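PDB 3DFZ: precorrin-2 dehydrogenase from Bacillus megaterium, which catalyses the NAD-dependent dehydrogenation of precorrin-2 to sirohydrochlorin, a precursor for both siroheme and the anaerobic branch of adenosylcobalamin biosynthesis. Local coordinates for residues Ser33-Gly38 and Thr58-Thr63; Asn91-Val96 and Asp115-Met120; Thr170-Phe175 and Glu199-Gln204; Tyr177-Leu182 and Arg213-Gln218. All coordinates share one frame; numbering follows the deposited sequence.

Contact 1. Residues Ser33-Gly38 and Thr58-Thr63; sequences SVLVVG and TVVAPT
Val36 holds the strand of Thr58-Val60 with both of its backbone polar groups: its N donates to Thr58 O at 2.9 Å and its O accepts from Val60 N at 2.8 Å, straddling Val59. Thr58 N to Val34 O (2.8 Å) and Gly38 N to Val60 O (2.9 Å) extend this parallel pattern at either end. Leu35, Val37, Thr58 and Val60 project to one face of the sheet, Val36 and Val59 to the other. On the first face the chain of Leu35 leaves with CG anti to the backbone N (chi1 -179°), then bends at chi2 (71°), which carries CD1 diagonally over towards Val60. Leu35 CD1 and Val60 CG2 are modelled 3.3 Å apart, doubtfully close for two methyls. On the second face Val59 CG1 lies 3.4 Å from Gly38 O, and Val36 packs on Ala43, Ile47 and Phe50 of helix 41-50. Beta-branched valines suit these extended, buried positions, being compact and apolar. Gly38, just past the end of strand 33-37, has backbone angles (phi 115°) at which a CB would jam against the carbonyl O of Val37, and Ala61 CB packs 3.6 Å from Gly38 C. Strand 33-37, helix 41-50 and strand 56-60 form a beta-alpha-beta unit. Its glycine-rich turn, consistent with a GxGxxA pattern, and the probable NAD(+)-binding residues Thr41, Ile42, Pro62 and Thr63 mark a Rossmann-type dinucleotide fold.

Contact 2. Residues Asn91-Val96 and Asp115-Met120; sequences NVFFIV and DQLVNM
Leu117 O is gripped by two donors that reach it from opposite faces of its carbonyl plane: Ile95 N across the contact, 3.1 Å away, and Gln116 NE2, 2.9 Å away. The same amide nitrogen spends its other N-H on Val92 O at 3.1 Å, and both acceptors lie almost in the amide plane, so the turn of the amide about its chain is fixed. Gln116 gets there by leaving with CG anti to the backbone N (chi1 171°) and folding back at chi2 (72°), across the end of Ile95, whose CD1 rests against CD of the amide. A water bridges Gln116 OE1 and Val92 N, while a second water links Phe93 O to Leu117 N where the two chains spread apart. A leucine in place of Gln116 would probably leave Val92 O without its amide donor and remove one of the two bonds on Leu117 O. Farther along, Asn119 N donates to Ile95 O (2.8 Å), joining 117-120, the outermost strand on this side within the chain, to strand 94-97 of the parallel Rossmann-type sheet. Mostly apolar side chains meet on the two faces. Ile95 CG2 meets Val118 CG2 at 3.9 Å on one; on the other, the Phe94 ring runs alongside Asn119, CZ 4.0 Å from its CB. Asn119 suits this buried place because its amide is occupied at both ends, ND2 by Ile129 O and OD1 by Arg46 NE. Phe93 CZ lies beside Leu117 CD1, and Leu117 itself packs on Leu117 of the second subunit.

Contact 3. Residues Thr170-Phe175 and Glu199-Gln204; sequences TQYTQF and EIIDDQ
Tyr172 reaches across to the loop following helix 190-199 and gives its hydroxyl proton to Ile200 O, with OH 2.6 Å from that oxygen. The acceptor lies at the edge of the tyrosine ring, in its plane, and the hydroxyl sits in the carbonyl plane on a lone pair. The ring can extend this far because CG is anti to the backbone N (chi1 -178°). Tyrosine suits the site: its ring is long and apolar enough to be buried, yet its end can satisfy a backbone oxygen. A phenylalanine here would probably leave Ile200 O without this donor and the loop less firmly tied to the helix. One turn on, Phe175 points the same way and presents its ring edge to Ile200, CE2 being 4.0 Å from CB. Ile200 has CG1 between its backbone N and carbonyl carbon (chi1 58°), which turns CG2 towards the ring, 4.1 Å from Phe175 CZ. Ile201 adds CD1, 3.9 Å from Tyr172 OH. Asp202 then N-caps helix 203-207, OD1 bonding to Tyr205 N. Helix 168-184 is joined to this loop, with Tyr205 and Arg206 of helix 203-207 against Tyr172, Phe215 of helix 209-218 against Ile200, and Leu153 of the second subunit packing on Tyr172.

Contact 4. Residues Tyr177-Leu182 and Arg213-Gln218; sequences YECRVL and REFLQQ
In the helical C-terminal domain of SirC, helices 168-184 and 209-218 run side by side, and Cys179, Phe215 and Leu216 carry most of the contact between their later turns. The short segments are almost parallel, 10° apart, but their axes stay 10.8 Å from each other, so that side-chain ends rather than backbones bridge the gap. Cys179 SG approaches the Phe215 ring at its edge, near the ring plane, 3.7 Å from CD2 and 4.8 Å from the ring centroid. The phenylalanine reaches the sulfur because its CG is anti to the backbone N (chi1 -178°), which sends the ring out from its helix. A cysteine is small enough to fit here and offers a polarisable atom to the ring's hydrogen-bearing rim. Leu216 is the other main bridge. Its branch CD2 comes to 4.1 Å from Cys179 SG, 4.4 Å from Leu182 CD1 and 3.8 Å from Glu178 OE2, crossing the extended glutamate at about a right angle. Leucine serves at this partly exposed border, covering Cys179 while touching the aliphatic CG and the carboxylate of Glu178. Deeper in, Phe215 also packs on Phe175, Leu196 and Ile200, while Arg180 NE on the same helix as Cys179 bonds to Gly148 O of the second subunit. Near-parallel helix segments joined through mostly apolar side-chain ends and an edge-on Cys sulfur-aromatic contact typify this packing in the helical C-terminal domain.

Overall arrangement
Contacts 1 and 2 lie in one parallel sheet, their centres 12 Å apart: strands 33-37 and 94-97 are neighbours, and Val37 N probably bonds to Val96 O at 2.8 Å. Contact 1 holds two of the probable NAD(+)-binding residues, and the side chain of Val96 in contact 2 lies about 7 Å from that of Ile42, another of them. Contacts 3 and 4 sit on the opposite side of the chain's centre, in the helical part, with centres 10 Å apart; Ile200 CG2 touches Phe215 CE2 at 3.5 Å, and both contacts use helix 168-184. Contacts 1 and 3 have centres about 41 Å apart. Contacts 2, 3 and 4 all touch the second subunit.

Contact 1. Residues Ser33-Gly38 and Thr58-Thr63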
# COMPACT_ATOMS: atom_id res chain seq x y z
N SER B 33 -8.89 -5.26 16.10
CA SER B 33 -7.90 -5.99 16.86
C SER B 33 -6.65 -6.27 16.02
O SER B 33 -6.76 -6.73 14.87
CB SER B 33 -8.49 -7.31 17.34
OG SER B 33 -8.79 -8.17 16.26
N VAL B 34 -5.48 -6.02 16.63
CA VAL B 34 -4.16 -6.28 16.03
C VAL B 34 -3.27 -7.13 16.94
O VAL B 34 -2.96 -6.73 18.07
CB VAL B 34 -3.41 -4.96 15.68
CG1 VAL B 34 -1.96 -5.22 15.30
CG2 VAL B 34 -4.15 -4.19 14.56
N LEU B 35 -2.83 -8.29 16.45
CA LEU B 35 -1.90 -9.14 17.19
C LEU B 35 -0.48 -9.03 16.65
O LEU B 35 -0.23 -9.31 15.49
CB LEU B 35 -2.37 -10.60 17.20
CG LEU B 35 -1.52 -11.64 17.97
CD1 LEU B 35 -1.61 -11.47 19.49
CD2 LEU B 35 -1.89 -13.04 17.54
N VAL B 36 0.44 -8.60 17.51
CA VAL B 36 1.85 -8.65 17.19
C VAL B 36 2.47 -9.84 17.93
O VAL B 36 2.54 -9.86 19.17
CB VAL B 36 2.57 -7.33 17.52
CG1 VAL B 36 4.06 -7.41 17.14
CG2 VAL B 36 1.89 -6.13 16.83
N VAL B 37 2.86 -10.84 17.15
CA VAL B 37 3.59 -11.98 17.64
C VAL B 37 5.07 -11.65 17.57
O VAL B 37 5.62 -11.46 16.47
CB VAL B 37 3.31 -13.24 16.81
CG1 VAL B 37 4.21 -14.38 17.27
CG2 VAL B 37 1.86 -13.63 16.91
N GLY B 38 5.70 -11.60 18.75
CA GLY B 38 7.10 -11.21 18.91
C GLY B 38 7.21 -9.92 19.69
O GLY B 38 6.24 -9.15 19.77
N THR B 58 -2.54 -6.07 20.78
CA THR B 58 -2.06 -7.05 21.76
C THR B 58 -0.73 -7.61 21.28
O THR B 58 -0.64 -8.06 20.16
CB THR B 58 -3.05 -8.19 21.99
OG1 THR B 58 -4.33 -7.64 22.36
CG2 THR B 58 -2.56 -9.13 23.11
N VAL B 59 0.29 -7.54 22.14
CA VAL B 59 1.64 -8.01 21.82
C VAL B 59 1.90 -9.29 22.62
O VAL B 59 1.78 -9.29 23.86
CB VAL B 59 2.72 -6.94 22.20
CG1 VAL B 59 4.12 -7.42 21.82
CG2 VAL B 59 2.42 -5.59 21.56
N VAL B 60 2.23 -10.38 21.92
CA VAL B 60 2.44 -11.69 22.55
C VAL B 60 3.87 -12.14 22.30
O VAL B 60 4.25 -12.45 21.15
CB VAL B 60 1.43 -12.78 22.07
CG1 VAL B 60 1.55 -14.04 22.94
CG2 VAL B 60 0.04 -12.28 22.20
N ALA B 61 4.66 -12.13 23.38
CA ALA B 61 6.03 -12.67 23.42
C ALA B 61 6.43 -12.88 24.91
O ALA B 61 6.00 -12.11 25.77
CB ALA B 61 6.99 -11.73 22.74
N PRO B 62 7.24 -13.94 25.21
CA PRO B 62 7.62 -14.19 26.62
C PRO B 62 8.33 -13.00 27.23
O PRO B 62 8.19 -12.75 28.43
CB PRO B 62 8.56 -15.40 26.53
CG PRO B 62 8.96 -15.50 25.09
CD PRO B 62 7.82 -14.93 24.29
N THR B 63 9.06 -12.25 26.40
CA THR B 63 9.67 -10.98 26.79
C THR B 63 9.45 -9.94 25.68
O THR B 63 9.28 -10.29 24.51
CB THR B 63 11.19 -11.13 27.15
OG1 THR B 63 11.32 -11.96 28.32
CG2 THR B 63 11.84 -9.77 27.44

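Contact 2. Residues Asn91-Val96 and Asp115-Met120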
# COMPACT_ATOMS: atom_id res chain seq x y z
N ASN B 91 -9.72 -14.36 16.97
CA ASN B 91 -10.56 -13.22 16.65
C ASN B 91 -9.72 -11.98 16.40
O ASN B 91 -9.99 -10.91 16.98
CB ASN B 91 -11.57 -12.96 17.78
CG ASN B 91 -12.92 -13.66 17.55
OD1 ASN B 91 -13.77 -13.15 16.81
ND2 ASN B 91 -13.13 -14.80 18.23
N VAL B 92 -8.70 -12.13 15.56
CA VAL B 92 -7.73 -11.07 15.27
C VAL B 92 -7.83 -10.66 13.81
O VAL B 92 -7.63 -11.49 12.90
CB VAL B 92 -6.27 -11.49 15.60
CG1 VAL B 92 -5.40 -10.27 15.76
CG2 VAL B 92 -6.21 -12.32 16.86
N PHE B 93 -8.15 -9.39 13.59
CA PHE B 93 -8.19 -8.81 12.25
C PHE B 93 -6.82 -8.80 11.51
O PHE B 93 -6.73 -9.28 10.38
CB PHE B 93 -8.77 -7.41 12.35
CG PHE B 93 -8.82 -6.67 11.03
CD1 PHE B 93 -9.78 -7.00 10.07
CD2 PHE B 93 -7.95 -5.59 10.79
CE1 PHE B 93 -9.85 -6.29 8.87
CE2 PHE B 93 -8.01 -4.88 9.58
CZ PHE B 93 -8.97 -5.23 8.62
N PHE B 94 -5.78 -8.25 12.15
CA PHE B 94 -4.46 -8.13 11.52
C PHE B 94 -3.39 -8.74 12.40
O PHE B 94 -3.22 -8.35 13.56
CB PHE B 94 -4.13 -6.66 11.25
CG PHE B 94 -2.80 -6.41 10.55
CD1 PHE B 94 -2.00 -5.34 10.92
CD2 PHE B 94 -2.37 -7.22 9.48
CE1 PHE B 94 -0.80 -5.08 10.26
CE2 PHE B 94 -1.17 -6.99 8.83
CZ PHE B 94 -0.39 -5.90 9.22
N ILE B 95 -2.66 -9.70 11.84
CA ILE B 95 -1.57 -10.38 12.56
C ILE B 95 -0.24 -9.97 11.97
O ILE B 95 -0.02 -10.11 10.76
CB ILE B 95 -1.76 -11.92 12.50
CG1 ILE B 95 -2.97 -12.33 13.34
CG2 ILE B 95 -0.52 -12.67 12.97
CD1 ILE B 95 -3.20 -13.85 13.41
N VAL B 96 0.66 -9.48 12.81
CA VAL B 96 2.03 -9.24 12.43
C VAL B 96 2.88 -10.31 13.13
O VAL B 96 2.81 -10.45 14.36
CB VAL B 96 2.53 -7.81 12.85
CG1 VAL B 96 4.00 -7.59 12.44
CG2 VAL B 96 1.67 -6.70 12.25
N ASP B 115 -7.78 -15.89 3.87
CA ASP B 115 -8.52 -14.64 4.08
C ASP B 115 -8.01 -13.87 5.34
O ASP B 115 -8.41 -12.72 5.54
CB ASP B 115 -10.05 -14.87 4.14
CG ASP B 115 -10.73 -14.90 2.75
OD1 ASP B 115 -10.05 -14.76 1.71
OD2 ASP B 115 -11.97 -15.06 2.70
N GLN B 116 -7.14 -14.49 6.14
CA GLN B 116 -6.51 -13.88 7.34
C GLN B 116 -5.37 -12.92 7.01
O GLN B 116 -4.30 -13.36 6.57
CB GLN B 116 -5.97 -14.96 8.29
CG GLN B 116 -5.09 -14.45 9.48
CD GLN B 116 -5.91 -13.74 10.57
OE1 GLN B 116 -6.75 -14.36 11.24
NE2 GLN B 116 -5.69 -12.42 10.72
N LEU B 117 -5.58 -11.63 7.24
CA LEU B 117 -4.50 -10.66 7.08
C LEU B 117 -3.35 -11.01 7.99
O LEU B 117 -3.52 -11.13 9.20
CB LEU B 117 -4.95 -9.23 7.38
CG LEU B 117 -5.94 -8.52 6.47
CD1 LEU B 117 -5.88 -7.05 6.80
CD2 LEU B 117 -5.63 -8.81 4.96
N VAL B 118 -2.18 -11.17 7.40
CA VAL B 118 -0.98 -11.47 8.13
C VAL B 118 0.25 -10.90 7.44
O VAL B 118 0.41 -11.01 6.23
CB VAL B 118 -0.82 -12.98 8.41
CG1 VAL B 118 -0.78 -13.79 7.12
CG2 VAL B 118 0.42 -13.24 9.28
N ASN B 119 1.10 -10.27 8.23
CA ASN B 119 2.38 -9.82 7.77
C ASN B 119 3.45 -10.73 8.35
O ASN B 119 3.60 -10.85 9.56
CB ASN B 119 2.60 -8.35 8.18
CG ASN B 119 4.00 -7.87 7.88
OD1 ASN B 119 4.70 -7.46 8.77
ND2 ASN B 119 4.41 -7.95 6.61
N MET B 120 4.16 -11.42 7.48
CA MET B 120 5.22 -12.31 7.94
C MET B 120 6.49 -11.51 7.80
O MET B 120 7.21 -11.63 6.80
CB MET B 120 5.26 -13.58 7.10
CG MET B 120 3.97 -14.38 7.15
SD MET B 120 3.89 -15.38 8.65
CE MET B 120 2.29 -16.15 8.42
O HOH W 1 -8.05 -14.59 13.62
O HOH W 2 -8.02 -11.16 8.75

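Contact 3. Residues Thr170-Phe175 and Glu199-Gln204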
# COMPACT_ATOMS: atom_id res chain seq x y z
N THR B 170 7.99 19.44 2.27
CA THR B 170 7.43 19.48 3.62
C THR B 170 6.66 20.78 3.85
O THR B 170 5.52 20.76 4.31
CB THR B 170 8.51 19.25 4.68
OG1 THR B 170 9.25 18.05 4.37
CG2 THR B 170 7.91 19.11 6.06
N GLN B 171 7.30 21.91 3.53
CA GLN B 171 6.69 23.22 3.61
C GLN B 171 5.53 23.42 2.59
O GLN B 171 4.53 24.11 2.87
CB GLN B 171 7.79 24.27 3.32
CG GLN B 171 7.36 25.71 3.58
CD GLN B 171 6.47 26.30 2.51
OE1 GLN B 171 6.56 25.94 1.32
NE2 GLN B 171 5.61 27.26 2.91
N TYR B 172 5.72 22.88 1.40
CA TYR B 172 4.77 23.04 0.29
C TYR B 172 3.44 22.32 0.55
O TYR B 172 2.38 22.87 0.27
CB TYR B 172 5.43 22.52 -1.00
CG TYR B 172 4.61 22.66 -2.27
CD1 TYR B 172 3.86 23.81 -2.54
CD2 TYR B 172 4.59 21.64 -3.21
CE1 TYR B 172 3.13 23.92 -3.70
CE2 TYR B 172 3.85 21.75 -4.37
CZ TYR B 172 3.15 22.88 -4.62
OH TYR B 172 2.45 22.96 -5.80
N THR B 173 3.48 21.11 1.10
CA THR B 173 2.21 20.41 1.35
C THR B 173 1.48 21.05 2.52
O THR B 173 0.27 20.89 2.66
CB THR B 173 2.38 18.88 1.54
OG1 THR B 173 3.39 18.60 2.55
CG2 THR B 173 2.80 18.26 0.22
N GLN B 174 2.22 21.81 3.34
CA GLN B 174 1.60 22.64 4.37
C GLN B 174 0.87 23.81 3.75
O GLN B 174 -0.26 24.10 4.15
CB GLN B 174 2.61 23.10 5.45
CG GLN B 174 2.05 24.09 6.50
CD GLN B 174 0.87 23.55 7.36
OE1 GLN B 174 0.75 22.34 7.60
NE2 GLN B 174 0.02 24.45 7.82
N PHE B 175 1.52 24.51 2.80
CA PHE B 175 0.81 25.51 1.97
C PHE B 175 -0.42 24.91 1.30
O PHE B 175 -1.51 25.48 1.36
CB PHE B 175 1.76 26.12 0.91
CG PHE B 175 1.03 26.80 -0.27
CD1 PHE B 175 0.48 28.07 -0.12
CD2 PHE B 175 0.92 26.17 -1.51
CE1 PHE B 175 -0.19 28.71 -1.19
CE2 PHE B 175 0.25 26.81 -2.60
CZ PHE B 175 -0.30 28.09 -2.43
N GLU B 199 -4.38 25.22 -10.03
CA GLU B 199 -3.53 26.38 -10.30
C GLU B 199 -2.19 26.32 -9.53
O GLU B 199 -1.14 26.70 -10.04
CB GLU B 199 -4.31 27.64 -9.91
CG GLU B 199 -3.67 28.96 -10.31
CD GLU B 199 -4.68 30.09 -10.48
OE1 GLU B 199 -5.19 30.59 -9.44
OE2 GLU B 199 -4.96 30.47 -11.66
N ILE B 200 -2.26 25.78 -8.32
CA ILE B 200 -1.20 25.88 -7.35
C ILE B 200 -0.26 24.68 -7.39
O ILE B 200 0.55 24.52 -6.50
CB ILE B 200 -1.81 26.07 -5.89
CG1 ILE B 200 -2.75 24.92 -5.53
CG2 ILE B 200 -2.50 27.40 -5.80
CD1 ILE B 200 -3.33 24.98 -4.05
N ILE B 201 -0.42 23.83 -8.41
CA ILE B 201 0.48 22.71 -8.64
C ILE B 201 1.50 23.02 -9.76
O ILE B 201 1.25 22.74 -10.92
CB ILE B 201 -0.31 21.40 -9.00
CG1 ILE B 201 -1.40 21.08 -7.95
CG2 ILE B 201 0.63 20.21 -9.18
CD1 ILE B 201 -0.96 21.10 -6.48
N ASP B 202 2.61 23.63 -9.39
CA ASP B 202 3.83 23.68 -10.20
C ASP B 202 5.09 23.94 -9.33
O ASP B 202 4.97 24.14 -8.13
CB ASP B 202 3.71 24.69 -11.35
CG ASP B 202 3.60 26.13 -10.88
OD1 ASP B 202 4.30 26.54 -9.94
OD2 ASP B 202 2.81 26.88 -11.48
N ASP B 203 6.28 23.94 -9.94
CA ASP B 203 7.55 24.15 -9.22
C ASP B 203 7.67 25.51 -8.54
O ASP B 203 8.26 25.64 -7.46
CB ASP B 203 8.74 23.92 -10.17
CG ASP B 203 8.91 22.46 -10.58
OD1 ASP B 203 8.58 21.57 -9.77
OD2 ASP B 203 9.43 22.20 -11.69
N GLN B 204 7.10 26.52 -9.18
CA GLN B 204 7.16 27.89 -8.66
C GLN B 204 6.31 28.14 -7.40
O GLN B 204 6.68 28.96 -6.57
CB GLN B 204 6.76 28.90 -9.74
CG GLN B 204 7.31 30.28 -9.53
CD GLN B 204 6.82 31.20 -10.63
OE1 GLN B 204 5.63 31.49 -10.70
NE2 GLN B 204 7.74 31.66 -11.50

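Contact 4. Residues Tyr177-Leu182 and Arg213-Gln218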
# COMPACT_ATOMS: atom_id res chain seq x y z
N TYR B 177 -2.18 22.33 2.00
CA TYR B 177 -3.21 21.92 2.97
C TYR B 177 -4.07 23.12 3.37
O TYR B 177 -5.31 23.05 3.29
CB TYR B 177 -2.58 21.25 4.21
CG TYR B 177 -3.64 20.70 5.17
CD1 TYR B 177 -4.33 19.51 4.88
CD2 TYR B 177 -3.97 21.38 6.33
CE1 TYR B 177 -5.30 19.03 5.72
CE2 TYR B 177 -4.93 20.91 7.18
CZ TYR B 177 -5.60 19.73 6.88
OH TYR B 177 -6.57 19.25 7.74
N GLU B 178 -3.42 24.23 3.76
CA GLU B 178 -4.14 25.46 4.07
C GLU B 178 -5.00 25.94 2.90
O GLU B 178 -6.13 26.34 3.09
CB GLU B 178 -3.18 26.55 4.53
CG GLU B 178 -3.82 27.88 4.90
CD GLU B 178 -2.82 28.87 5.51
OE1 GLU B 178 -1.68 28.47 5.86
OE2 GLU B 178 -3.20 30.05 5.66
N CYS B 179 -4.46 25.90 1.68
CA CYS B 179 -5.28 26.24 0.50
C CYS B 179 -6.52 25.37 0.39
O CYS B 179 -7.58 25.89 0.14
CB CYS B 179 -4.49 26.14 -0.80
SG CYS B 179 -3.16 27.30 -0.97
N ARG B 180 -6.38 24.05 0.57
CA ARG B 180 -7.50 23.09 0.51
C ARG B 180 -8.60 23.48 1.50
O ARG B 180 -9.77 23.62 1.13
CB ARG B 180 -6.99 21.68 0.77
CG ARG B 180 -7.95 20.53 0.50
CD ARG B 180 -7.82 20.01 -0.94
NE ARG B 180 -8.30 18.63 -1.07
CZ ARG B 180 -9.36 18.24 -1.79
NH1 ARG B 180 -10.08 19.12 -2.48
NH2 ARG B 180 -9.69 16.95 -1.82
N VAL B 181 -8.20 23.70 2.75
CA VAL B 181 -9.08 24.18 3.83
C VAL B 181 -9.84 25.44 3.40
O VAL B 181 -11.08 25.46 3.46
CB VAL B 181 -8.27 24.47 5.14
CG1 VAL B 181 -9.11 25.26 6.18
CG2 VAL B 181 -7.72 23.18 5.73
N LEU B 182 -9.12 26.46 2.97
CA LEU B 182 -9.74 27.73 2.61
C LEU B 182 -10.62 27.66 1.37
O LEU B 182 -11.58 28.40 1.26
CB LEU B 182 -8.70 28.86 2.47
CG LEU B 182 -7.98 29.32 3.75
CD1 LEU B 182 -6.98 30.42 3.45
CD2 LEU B 182 -8.99 29.76 4.82
N ARG B 213 2.10 33.16 -0.66
CA ARG B 213 1.45 34.18 0.15
C ARG B 213 0.44 35.05 -0.57
O ARG B 213 -0.62 35.32 -0.03
CB ARG B 213 2.48 35.06 0.85
CG ARG B 213 3.30 34.29 1.85
CD ARG B 213 4.60 34.98 2.14
NE ARG B 213 5.41 34.18 3.07
CZ ARG B 213 6.39 34.67 3.81
NH1 ARG B 213 6.75 35.96 3.71
NH2 ARG B 213 7.03 33.87 4.63
N GLU B 214 0.78 35.48 -1.77
CA GLU B 214 -0.16 36.24 -2.62
C GLU B 214 -1.39 35.44 -3.04
O GLU B 214 -2.43 36.03 -3.29
CB GLU B 214 0.55 36.79 -3.87
CG GLU B 214 1.67 37.75 -3.56
CD GLU B 214 2.28 38.43 -4.78
OE1 GLU B 214 2.15 37.93 -5.95
OE2 GLU B 214 2.88 39.50 -4.55
N PHE B 215 -1.25 34.12 -3.17
CA PHE B 215 -2.38 33.26 -3.49
C PHE B 215 -3.31 33.09 -2.28
O PHE B 215 -4.53 33.12 -2.43
CB PHE B 215 -1.94 31.87 -3.96
CG PHE B 215 -3.10 30.99 -4.34
CD1 PHE B 215 -3.74 31.15 -5.57
CD2 PHE B 215 -3.58 30.03 -3.45
CE1 PHE B 215 -4.83 30.34 -5.92
CE2 PHE B 215 -4.65 29.23 -3.78
CZ PHE B 215 -5.29 29.39 -5.02
N LEU B 216 -2.71 32.93 -1.09
CA LEU B 216 -3.46 32.90 0.17
C LEU B 216 -4.29 34.16 0.33
O LEU B 216 -5.48 34.07 0.65
CB LEU B 216 -2.55 32.73 1.40
CG LEU B 216 -1.86 31.37 1.51
CD1 LEU B 216 -0.68 31.42 2.48
CD2 LEU B 216 -2.87 30.26 1.88
N GLN B 217 -3.67 35.33 0.10
CA GLN B 217 -4.35 36.62 0.15
C GLN B 217 -5.49 36.68 -0.86
O GLN B 217 -6.55 37.23 -0.59
CB GLN B 217 -3.38 37.77 -0.15
CG GLN B 217 -2.22 37.97 0.83
CD GLN B 217 -1.39 39.23 0.52
OE1 GLN B 217 -1.86 40.36 0.72
NE2 GLN B 217 -0.17 39.04 -0.00
N GLN B 218 -5.25 36.13 -2.05
CA GLN B 218 -6.23 36.14 -3.13
C GLN B 218 -7.52 35.38 -2.80
O GLN B 218 -8.62 35.89 -3.03
CB GLN B 218 -5.60 35.59 -4.41
CG GLN B 218 -6.60 35.17 -5.47
CD GLN B 218 -5.93 34.62 -6.69
OE1 GLN B 218 -4.71 34.79 -6.87
NE2 GLN B 218 -6.71 33.95 -7.56